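Local coordinates for phosphoinositide 3-kinase adapter protein 1 (Homo sapiens, PDB 5FOR) that links B-cell receptor and Toll-like receptor signalling to phosphoinositide 3-kinase activation, here represented by its Toll/interleukin-1 receptor (TIR) domain, at residues 14-19 with 68-73. Residues are numbered along the deposited sequence; the frame is centred on the assembly and turned at random.
Sequences SPDAEE and LSAELV
The carboxylate of Asp16 spans the start of helix 70-76, one oxygen meeting a backbone N-H and the other a serine hydroxyl. Glu71 N donates to Asp16 OD2 over 3.1 Å with an N-H...O angle of 157°, reaching the syn side of the carboxylate, 28° out of its plane. Asp16 OD1 lies 2.8 Å from Ser69 OG. CG of Asp16 sits between the backbone N and the carbonyl carbon, on the side of the residue that faces Ser69 and Glu71. Ser69 OG also caps its own helix, accepting weakly from Leu72 N, and a water at 2.7 Å from Ser14 N lies beside the same hydroxyl. The partial positive charge of the helix start would be expected to help stabilise the carboxylate of Asp16.

In return, the extended side chain of Glu71 runs past Asp16 in the opposite direction, and its OE1 accepts a weak bond from Asp16 N at 3.3 Å. The two carboxylate planes are turned 62° apart, which sets two negative groups side by side, Asp16 OD1 3.7 Å from Glu71 OE1. Beyond them, Glu71 OE2 touches Pro15 CD at 3.4 Å, the glutamate crossing the proline ring at about a right angle, and the Glu71 side chain also touches Pro46. Ser14 packs its CB against Glu71 CB; its OG rests on Leu72 CA at 3.4 Å but is hydrogen-bonded to Leu44 O. Ala17 CB closes the contact against Ser69 CB.

The contact joins the turns that follow strands 9-13 and 63-68, where the chain runs from each strand into the following helix (18-30 and 70-76), at the C-terminal ends of adjacent parallel strands, as in the flavodoxin-like alpha/beta fold of TIR domains.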
loop_
_atom_site.group_PDB
_atom_site.type_symbol
_atom_site.label_atom_id
_atom_site.label_comp_id
_atom_site.label_asym_id
_atom_site.label_seq_id
_atom_site.Cartn_x
_atom_site.Cartn_y
_atom_site.Cartn_z
ATOM N N SER A 14 -0.328 -8.568 1.860
ATOM C CA SER A 14 -0.411 -9.824 2.570
ATOM C C SER A 14 0.062 -10.943 1.657
ATOM O O SER A 14 0.092 -10.778 0.438
ATOM C CB SER A 14 -1.846 -10.063 3.065
ATOM O OG SER A 14 -2.101 -9.251 4.193
ATOM N N PRO A 15 0.436 -12.088 2.247
ATOM C CA PRO A 15 0.983 -13.180 1.426
ATOM C C PRO A 15 0.125 -13.623 0.241
ATOM O O PRO A 15 0.707 -14.075 -0.738
ATOM C CB PRO A 15 1.168 -14.325 2.438
ATOM C CG PRO A 15 1.289 -13.615 3.830
ATOM C CD PRO A 15 0.443 -12.384 3.701
ATOM N N ASP A 16 -1.195 -13.468 0.273
ATOM C CA ASP A 16 -1.983 -13.871 -0.902
ATOM C C ASP A 16 -1.768 -12.973 -2.136
ATOM O O ASP A 16 -2.157 -13.352 -3.237
ATOM C CB ASP A 16 -3.481 -13.945 -0.565
ATOM C CG ASP A 16 -4.055 -12.617 -0.058
ATOM O OD1 ASP A 16 -3.261 -11.683 0.211
ATOM O OD2 ASP A 16 -5.302 -12.525 0.098
ATOM N N ALA A 17 -1.141 -11.811 -1.946
ATOM C CA ALA A 17 -0.846 -10.873 -3.027
ATOM C C ALA A 17 0.682 -10.697 -3.227
ATOM O O ALA A 17 1.150 -9.710 -3.815
ATOM C CB ALA A 17 -1.519 -9.509 -2.742
ATOM N N GLU A 18 1.428 -11.668 -2.711
ATOM C CA GLU A 18 2.882 -11.780 -2.844
ATOM C C GLU A 18 3.452 -11.468 -4.242
ATOM O O GLU A 18 4.435 -10.750 -4.380
ATOM C CB GLU A 18 3.292 -13.201 -2.444
ATOM C CG GLU A 18 4.770 -13.468 -2.503
ATOM C CD GLU A 18 5.498 -12.722 -1.426
ATOM O OE1 GLU A 18 5.097 -12.879 -0.254
ATOM O OE2 GLU A 18 6.455 -11.978 -1.740
ATOM N N GLU A 19 2.858 -12.053 -5.273
ATOM C CA GLU A 19 3.343 -11.864 -6.629
ATOM C C GLU A 19 3.046 -10.465 -7.165
ATOM O O GLU A 19 3.854 -9.921 -7.923
ATOM C CB GLU A 19 2.759 -12.946 -7.542
ATOM C CG GLU A 19 2.915 -14.327 -6.914
ATOM C CD GLU A 19 2.327 -15.451 -7.742
ATOM O OE1 GLU A 19 2.620 -15.502 -8.957
ATOM O OE2 GLU A 19 1.600 -16.301 -7.164
ATOM N N LEU A 68 -4.688 -4.199 -1.886
ATOM C CA LEU A 68 -5.956 -4.569 -1.273
ATOM C C LEU A 68 -6.348 -5.978 -1.659
ATOM O O LEU A 68 -7.067 -6.183 -2.633
ATOM C CB LEU A 68 -7.056 -3.603 -1.689
ATOM C CG LEU A 68 -8.247 -3.525 -0.756
ATOM C CD1 LEU A 68 -7.737 -3.056 0.595
ATOM C CD2 LEU A 68 -9.277 -2.566 -1.328
ATOM N N SER A 69 -5.851 -6.949 -0.905
ATOM C CA SER A 69 -6.295 -8.341 -1.036
ATOM C C SER A 69 -7.278 -8.713 0.091
ATOM O O SER A 69 -7.395 -7.983 1.075
ATOM C CB SER A 69 -5.076 -9.287 -1.014
ATOM O OG SER A 69 -4.276 -9.029 0.134
ATOM N N ALA A 70 -7.939 -9.861 -0.042
ATOM C CA ALA A 70 -8.841 -10.389 0.990
ATOM C C ALA A 70 -8.157 -10.578 2.328
ATOM O O ALA A 70 -8.700 -10.215 3.359
ATOM C CB ALA A 70 -9.434 -11.720 0.536
ATOM N N GLU A 71 -6.952 -11.144 2.307
ATOM C CA GLU A 71 -6.199 -11.382 3.536
ATOM C C GLU A 71 -5.766 -10.073 4.172
ATOM O O GLU A 71 -5.648 -9.979 5.383
ATOM C CB GLU A 71 -4.990 -12.265 3.251
ATOM C CG GLU A 71 -4.264 -12.755 4.483
ATOM C CD GLU A 71 -3.074 -13.656 4.148
ATOM O OE1 GLU A 71 -2.977 -14.112 2.985
ATOM O OE2 GLU A 71 -2.238 -13.902 5.050
ATOM N N LEU A 72 -5.544 -9.048 3.353
ATOM C CA LEU A 72 -5.123 -7.793 3.895
ATOM C C LEU A 72 -6.302 -7.094 4.588
ATOM O O LEU A 72 -6.126 -6.591 5.695
ATOM C CB LEU A 72 -4.506 -6.905 2.815
ATOM C CG LEU A 72 -3.991 -5.609 3.466
ATOM C CD1 LEU A 72 -2.482 -5.473 3.374
ATOM C CD2 LEU A 72 -4.685 -4.368 2.902
ATOM N N VAL A 73 -7.494 -7.067 3.982
ATOM C CA VAL A 73 -8.576 -6.330 4.633
ATOM C C VAL A 73 -8.964 -7.030 5.932
ATOM O O VAL A 73 -9.382 -6.359 6.875
ATOM C CB VAL A 73 -9.842 -6.073 3.730
ATOM C CG1 VAL A 73 -9.564 -6.211 2.266
ATOM C CG2 VAL A 73 -11.073 -6.834 4.197
HETATM O O HOH W 1 -2.220 -7.788 0.068
#